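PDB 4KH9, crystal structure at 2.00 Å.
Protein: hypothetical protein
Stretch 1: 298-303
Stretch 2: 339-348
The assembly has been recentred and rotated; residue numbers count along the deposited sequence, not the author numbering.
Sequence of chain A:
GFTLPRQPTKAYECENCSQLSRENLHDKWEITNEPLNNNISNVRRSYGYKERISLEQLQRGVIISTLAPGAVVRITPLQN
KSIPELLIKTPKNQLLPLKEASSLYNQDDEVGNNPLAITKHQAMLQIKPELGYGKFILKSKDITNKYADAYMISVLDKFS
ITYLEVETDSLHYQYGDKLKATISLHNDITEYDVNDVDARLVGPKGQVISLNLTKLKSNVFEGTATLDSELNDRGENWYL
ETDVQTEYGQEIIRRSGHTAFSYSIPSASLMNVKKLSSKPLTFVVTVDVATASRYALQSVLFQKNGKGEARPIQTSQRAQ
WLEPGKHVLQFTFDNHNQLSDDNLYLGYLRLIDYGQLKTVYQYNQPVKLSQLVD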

# COMPACT_ATOMS: atom_id res chain seq x y z
N GLN A 298 8.76 -6.06 22.56
CA GLN A 298 8.77 -7.48 22.21
C GLN A 298 10.18 -7.94 21.92
O GLN A 298 10.91 -7.24 21.23
CB GLN A 298 7.88 -7.72 21.00
CG GLN A 298 7.35 -9.13 20.93
CD GLN A 298 6.58 -9.36 19.65
OE1 GLN A 298 7.07 -10.02 18.72
NE2 GLN A 298 5.36 -8.84 19.59
N SER A 299 10.55 -9.13 22.43
CA SER A 299 11.87 -9.75 22.25
C SER A 299 11.74 -11.26 22.09
O SER A 299 10.77 -11.84 22.56
CB SER A 299 12.77 -9.44 23.43
OG SER A 299 14.12 -9.77 23.13
N VAL A 300 12.72 -11.88 21.44
CA VAL A 300 12.73 -13.33 21.22
C VAL A 300 14.07 -13.91 21.70
O VAL A 300 15.13 -13.38 21.38
CB VAL A 300 12.43 -13.72 19.74
CG1 VAL A 300 13.47 -13.17 18.79
CG2 VAL A 300 12.28 -15.23 19.57
N LEU A 301 14.00 -14.98 22.49
CA LEU A 301 15.18 -15.68 22.99
C LEU A 301 15.51 -16.82 22.03
O LEU A 301 14.65 -17.66 21.75
CB LEU A 301 14.97 -16.21 24.42
CG LEU A 301 16.16 -16.89 25.10
CD1 LEU A 301 17.20 -15.88 25.55
CD2 LEU A 301 15.71 -17.67 26.29
N PHE A 302 16.73 -16.81 21.50
CA PHE A 302 17.26 -17.82 20.58
C PHE A 302 18.30 -18.68 21.27
O PHE A 302 18.90 -18.24 22.25
CB PHE A 302 17.88 -17.13 19.36
CG PHE A 302 16.96 -16.87 18.20
CD1 PHE A 302 16.12 -15.76 18.18
CD2 PHE A 302 16.97 -17.70 17.08
CE1 PHE A 302 15.27 -15.52 17.10
CE2 PHE A 302 16.13 -17.45 15.99
CZ PHE A 302 15.28 -16.36 16.01
N GLN A 303 18.50 -19.91 20.76
CA GLN A 303 19.49 -20.88 21.24
C GLN A 303 20.44 -21.18 20.10
O GLN A 303 19.97 -21.41 18.99
CB GLN A 303 18.80 -22.16 21.76
CG GLN A 303 19.78 -23.27 22.17
CD GLN A 303 19.10 -24.58 22.48
OE1 GLN A 303 18.04 -24.63 23.10
NE2 GLN A 303 19.75 -25.68 22.12
N LEU A 339 19.70 -23.26 30.22
CA LEU A 339 20.79 -23.13 29.26
C LEU A 339 21.71 -21.97 29.61
O LEU A 339 21.26 -20.95 30.15
CB LEU A 339 20.25 -22.95 27.84
CG LEU A 339 19.88 -24.24 27.12
CD1 LEU A 339 18.39 -24.53 27.19
CD2 LEU A 339 20.32 -24.20 25.71
N SER A 340 23.01 -22.13 29.29
CA SER A 340 24.05 -21.14 29.56
C SER A 340 23.93 -19.92 28.63
O SER A 340 23.40 -20.01 27.52
CB SER A 340 25.43 -21.77 29.41
OG SER A 340 26.44 -20.86 29.83
N ASP A 341 24.44 -18.78 29.13
CA ASP A 341 24.51 -17.44 28.53
C ASP A 341 25.22 -17.48 27.16
O ASP A 341 24.84 -16.74 26.25
CB ASP A 341 25.27 -16.54 29.53
CG ASP A 341 25.47 -15.08 29.18
OD1 ASP A 341 26.20 -14.80 28.21
OD2 ASP A 341 25.01 -14.22 29.97
N ASP A 342 26.25 -18.34 27.01
CA ASP A 342 27.04 -18.49 25.78
C ASP A 342 26.22 -19.11 24.63
O ASP A 342 26.50 -18.82 23.47
CB ASP A 342 28.27 -19.37 26.04
CG ASP A 342 29.31 -18.78 26.98
OD1 ASP A 342 29.53 -17.55 26.92
OD2 ASP A 342 29.97 -19.56 27.70
N ASN A 343 25.25 -19.98 24.97
CA ASN A 343 24.41 -20.67 23.99
C ASN A 343 23.06 -19.94 23.79
O ASN A 343 22.15 -20.50 23.17
CB ASN A 343 24.19 -22.13 24.45
CG ASN A 343 23.77 -23.10 23.37
OD1 ASN A 343 23.88 -22.84 22.16
ND2 ASN A 343 23.28 -24.25 23.80
N LEU A 344 22.93 -18.68 24.28
CA LEU A 344 21.68 -17.90 24.14
C LEU A 344 21.93 -16.50 23.59
O LEU A 344 22.97 -15.90 23.89
CB LEU A 344 20.95 -17.76 25.49
CG LEU A 344 20.38 -19.02 26.15
CD1 LEU A 344 20.03 -18.75 27.60
CD2 LEU A 344 19.16 -19.56 25.41
N TYR A 345 20.95 -15.95 22.84
CA TYR A 345 21.03 -14.57 22.35
C TYR A 345 19.61 -13.99 22.08
O TYR A 345 18.64 -14.74 21.97
CB TYR A 345 21.93 -14.46 21.09
CG TYR A 345 21.37 -15.01 19.80
CD1 TYR A 345 20.60 -14.22 18.96
CD2 TYR A 345 21.74 -16.27 19.35
CE1 TYR A 345 20.11 -14.70 17.74
CE2 TYR A 345 21.28 -16.77 18.12
CZ TYR A 345 20.47 -15.97 17.32
OH TYR A 345 20.00 -16.45 16.12
N LEU A 346 19.53 -12.65 22.00
CA LEU A 346 18.29 -11.92 21.70
C LEU A 346 18.23 -11.71 20.21
O LEU A 346 19.11 -11.03 19.66
CB LEU A 346 18.20 -10.58 22.46
CG LEU A 346 18.08 -10.63 23.98
CD1 LEU A 346 18.16 -9.23 24.58
CD2 LEU A 346 16.80 -11.31 24.39
N GLY A 347 17.24 -12.33 19.55
CA GLY A 347 17.05 -12.24 18.10
C GLY A 347 16.66 -10.86 17.61
O GLY A 347 17.12 -10.39 16.56
N TYR A 348 15.78 -10.18 18.37
CA TYR A 348 15.37 -8.84 18.02
C TYR A 348 14.87 -8.10 19.24
O TYR A 348 14.59 -8.71 20.27
CB TYR A 348 14.28 -8.83 16.90
CG TYR A 348 12.98 -9.53 17.23
CD1 TYR A 348 12.07 -8.96 18.11
CD2 TYR A 348 12.61 -10.69 16.57
CE1 TYR A 348 10.84 -9.56 18.37
CE2 TYR A 348 11.37 -11.29 16.80
CZ TYR A 348 10.49 -10.72 17.70
OH TYR A 348 9.28 -11.32 17.95

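This is an antiparallel strand pairing in which a short ladder of backbone hydrogen bonds sets the register, aromatic side chains pack across the strands and side-chain hydrogen bonds join them at one end. The fullest rung of the ladder is the pair Phe 302 and Tyr 345, which bond in both directions: Phe 302 N donates to Tyr 345 O at 2.9 Å, nearly straight at 170°, and Tyr 345 N returns the bond to Phe 302 O at 3.1 Å. The next rung is Gly 347 N to Val 300 O, 3.0 Å. Between them Leu 301 and Leu 346 form a non-hydrogen-bonded pair, their CA atoms 5.0 Å apart, with side chains on the face opposite that of Phe 302 and Tyr 345.

On their face of the sheet, Phe 302 and Tyr 345 lie with ring planes only 12° apart, but the rings are slid so far that they barely overlap. What covers the tyrosine face instead is Phe 302 CB, 3.6 Å from the Tyr 345 ring centroid and 14° off its normal, a CH-pi contact. Toward the other end of the pairing, Val 300 CG1 makes a second CH-pi contact, 3.8 Å from the centroid of the Tyr 348 ring.

Gly 347 fits beside these groups because it has no side chain. An ideal CB there would point toward the partner strand and fall 2.5 Å from Phe 302 CE1 and 2.8 Å from Val 300 CG1, both clashes.

Tyr 348 is also held by polar bonds. Its OH donates to Gln 298 OE1 at 2.7 Å, at the ring edge, while Ser 299 OG donates to Tyr 348 O at 3.1 Å. Val 300 N, buried by the contact, has no partner in the model and lies 6.7 Å from Gly 347 O, so this rung is bonded in one direction; beyond it the hydrogen bonds between the strands involve side chains.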